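Local structure of hypothetical protein, GDSL-like Lipase/Acylhydrolase family protein (Bacteroides uniformis, 4M8K) at residues C151-L154 with A155-Q159. The protein is probably a GDSL-like lipase or acylhydrolase that hydrolyses ester bonds, though its natural substrate is unknown. Residues are numbered along the deposited sequence; the frame is centred on the assembly and turned at random.
Sequences CYLL and ASLKQ
The phenol ring of Tyr152 carries the hydroxyl of Ser156 on one face: Ser156 OG stands 3.5 Å above the ring plane, over its centre, with Tyr152 CZ 3.7 Å from OG. Trp138, from outside the helical turn, meets the Tyr152 ring edge-to-face. A chi1 of 167° turns CG away from the backbone nitrogen of Tyr152 and sets it beside the carbonyl carbon, which brings the ring alongside the serine one turn on. Ser156 OG donates to Tyr152 O at 2.8 Å, while Ser156 N donates to the same oxygen, also at 2.8 Å. The two donors come from opposite faces of the carbonyl plane, OG tilted 32° from it, so one acceptor is gripped twice and the hydroxyl is held against the ring face. Were this tyrosine an alanine, the serine hydroxyl would probably lose its aromatic cover and Trp138 its edge-to-face mate. On another side of the helix, Leu153 and Leu157 lie side by side and point the same way, their CD1 atoms 4.0 Å apart, and both rest on Val117 of strand 114-118. Leu157 N donates to Leu153 O at 2.8 Å, and Lys158 N to Leu154 O at 3.0 Å. The side chains of Leu154 and Ala155 touch Tyr189 of helix 176-189. The i to i+4 bonds and the serine hydroxyl turned back onto the carbonyl four residues earlier are typical of an alpha-helix; with its leucines buried and Lys158 exposed, helix 146-160 is amphipathic here and packs on the parallel sheet of the GDSL-family alpha/beta fold.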
ATOM      1  N   CYS A 151      -6.451 -10.833   5.180  1.00 22.92           N
ATOM      2  CA  CYS A 151      -6.434 -12.164   4.566  1.00 21.16           C
ATOM      3  C   CYS A 151      -7.140 -12.131   3.198  1.00 21.59           C
ATOM      4  O   CYS A 151      -6.670 -12.718   2.219  1.00 21.58           O
ATOM      5  CB  CYS A 151      -7.133 -13.180   5.478  1.00 22.40           C
ATOM      6  SG  CYS A 151      -6.364 -13.535   7.099  1.00 27.29           S
ATOM      7  N   TYR A 152      -8.331 -11.513   3.139  1.00 25.87           N
ATOM      8  CA  TYR A 152      -9.113 -11.547   1.904  1.00 21.26           C
ATOM      9  C   TYR A 152      -8.302 -10.825   0.818  1.00 22.10           C
ATOM     10  O   TYR A 152      -8.293 -11.220  -0.357  1.00 22.31           O
ATOM     11  CB  TYR A 152     -10.525 -10.986   2.132  1.00 25.75           C
ATOM     12  CG  TYR A 152     -11.354 -10.671   0.877  1.00 26.54           C
ATOM     13  CD1 TYR A 152     -11.214  -9.458   0.193  1.00 26.25           C
ATOM     14  CD2 TYR A 152     -12.284 -11.559   0.398  1.00 25.62           C
ATOM     15  CE1 TYR A 152     -11.983  -9.154  -0.939  1.00 23.50           C
ATOM     16  CE2 TYR A 152     -13.074 -11.253  -0.708  1.00 24.42           C
ATOM     17  CZ  TYR A 152     -12.926 -10.066  -1.366  1.00 26.00           C
ATOM     18  OH  TYR A 152     -13.675  -9.806  -2.470  1.00 29.88           O
ATOM     19  N   LEU A 153      -7.591  -9.795   1.227  1.00 22.50           N
ATOM     20  CA  LEU A 153      -6.794  -8.973   0.308  1.00 23.76           C
ATOM     21  C   LEU A 153      -5.738  -9.802  -0.366  1.00 20.99           C
ATOM     22  O   LEU A 153      -5.673  -9.878  -1.609  1.00 19.13           O
ATOM     23  CB  LEU A 153      -6.155  -7.790   1.071  1.00 17.67           C
ATOM     24  CG  LEU A 153      -5.317  -6.818   0.219  1.00 20.13           C
ATOM     25  CD1 LEU A 153      -6.152  -6.165  -0.870  1.00 20.18           C
ATOM     26  CD2 LEU A 153      -4.685  -5.743   1.085  1.00 20.69           C
ATOM     27  N   LEU A 154      -4.877 -10.421   0.424  1.00 20.12           N
ATOM     28  CA  LEU A 154      -3.810 -11.219  -0.188  1.00 23.12           C
ATOM     29  C   LEU A 154      -4.386 -12.408  -0.961  1.00 20.80           C
ATOM     30  O   LEU A 154      -3.894 -12.748  -2.029  1.00 24.91           O
ATOM     31  CB  LEU A 154      -2.795 -11.679   0.833  1.00 20.66           C
ATOM     32  CG  LEU A 154      -2.138 -10.566   1.673  1.00 22.86           C
ATOM     33  CD1 LEU A 154      -0.952 -11.118   2.447  1.00 23.69           C
ATOM     34  CD2 LEU A 154      -1.662  -9.424   0.809  1.00 25.37           C
ATOM     35  N   ALA A 155      -5.416 -13.023  -0.423  1.00 20.55           N
ATOM     36  CA  ALA A 155      -5.995 -14.222  -1.053  1.00 20.16           C
ATOM     37  C   ALA A 155      -6.503 -13.853  -2.410  1.00 20.02           C
ATOM     38  O   ALA A 155      -6.231 -14.526  -3.374  1.00 20.81           O
ATOM     39  CB  ALA A 155      -7.111 -14.794  -0.199  1.00 20.78           C
ATOM     40  N   SER A 156      -7.225 -12.741  -2.478  1.00 21.23           N
ATOM     41  CA  SER A 156      -7.815 -12.239  -3.735  1.00 22.56           C
ATOM     42  C   SER A 156      -6.801 -11.695  -4.725  1.00 24.41           C
ATOM     43  O   SER A 156      -6.947 -11.977  -5.919  1.00 19.85           O
ATOM     44  CB  SER A 156      -8.852 -11.132  -3.475  1.00 23.68           C
ATOM     45  OG  SER A 156      -9.873 -11.618  -2.634  1.00 25.65           O
ATOM     46  N   LEU A 157      -5.789 -10.932  -4.251  1.00 23.64           N
ATOM     47  CA  LEU A 157      -4.718 -10.510  -5.141  1.00 22.04           C
ATOM     48  C   LEU A 157      -3.996 -11.697  -5.786  1.00 26.09           C
ATOM     49  O   LEU A 157      -3.686 -11.671  -6.994  1.00 26.10           O
ATOM     50  CB  LEU A 157      -3.709  -9.662  -4.417  1.00 25.05           C
ATOM     51  CG  LEU A 157      -4.220  -8.263  -4.131  1.00 24.05           C
ATOM     52  CD1 LEU A 157      -3.195  -7.541  -3.249  1.00 26.72           C
ATOM     53  CD2 LEU A 157      -4.520  -7.530  -5.423  1.00 22.73           C
ATOM     54  N   LYS A 158      -3.721 -12.737  -5.005  1.00 25.26           N
ATOM     55  CA  LYS A 158      -3.053 -13.929  -5.533  1.00 26.61           C
ATOM     56  C   LYS A 158      -3.905 -14.641  -6.606  1.00 25.55           C
ATOM     57  O   LYS A 158      -3.361 -15.136  -7.572  1.00 24.12           O
ATOM     58  CB  LYS A 158      -2.668 -14.907  -4.420  1.00 25.25           C
ATOM     59  CG  LYS A 158      -1.427 -14.472  -3.660  1.00 24.72           C
ATOM     60  CD  LYS A 158      -1.187 -15.259  -2.385  1.00 26.50           C
ATOM     61  CE  LYS A 158      -0.884 -16.717  -2.624  1.00 30.48           C
ATOM     62  NZ  LYS A 158       0.306 -16.851  -3.460  1.00 41.15           N
ATOM     63  N   GLN A 159      -5.222 -14.652  -6.460  1.00 23.34           N
ATOM     64  CA  GLN A 159      -6.098 -15.261  -7.464  1.00 22.50           C
ATOM     65  C   GLN A 159      -6.226 -14.387  -8.719  1.00 19.99           C
ATOM     66  O   GLN A 159      -6.133 -14.894  -9.853  1.00 20.04           O
ATOM     67  CB  GLN A 159      -7.463 -15.579  -6.843  1.00 26.14           C
ATOM     68  CG  GLN A 159      -8.432 -16.133  -7.854  1.00 41.74           C
ATOM     69  CD  GLN A 159      -9.637 -16.790  -7.212  1.00 47.01           C
ATOM     70  OE1 GLN A 159     -10.743 -16.243  -7.234  1.00 56.27           O
ATOM     71  NE2 GLN A 159      -9.414 -17.942  -6.598  1.00 41.45           N
TER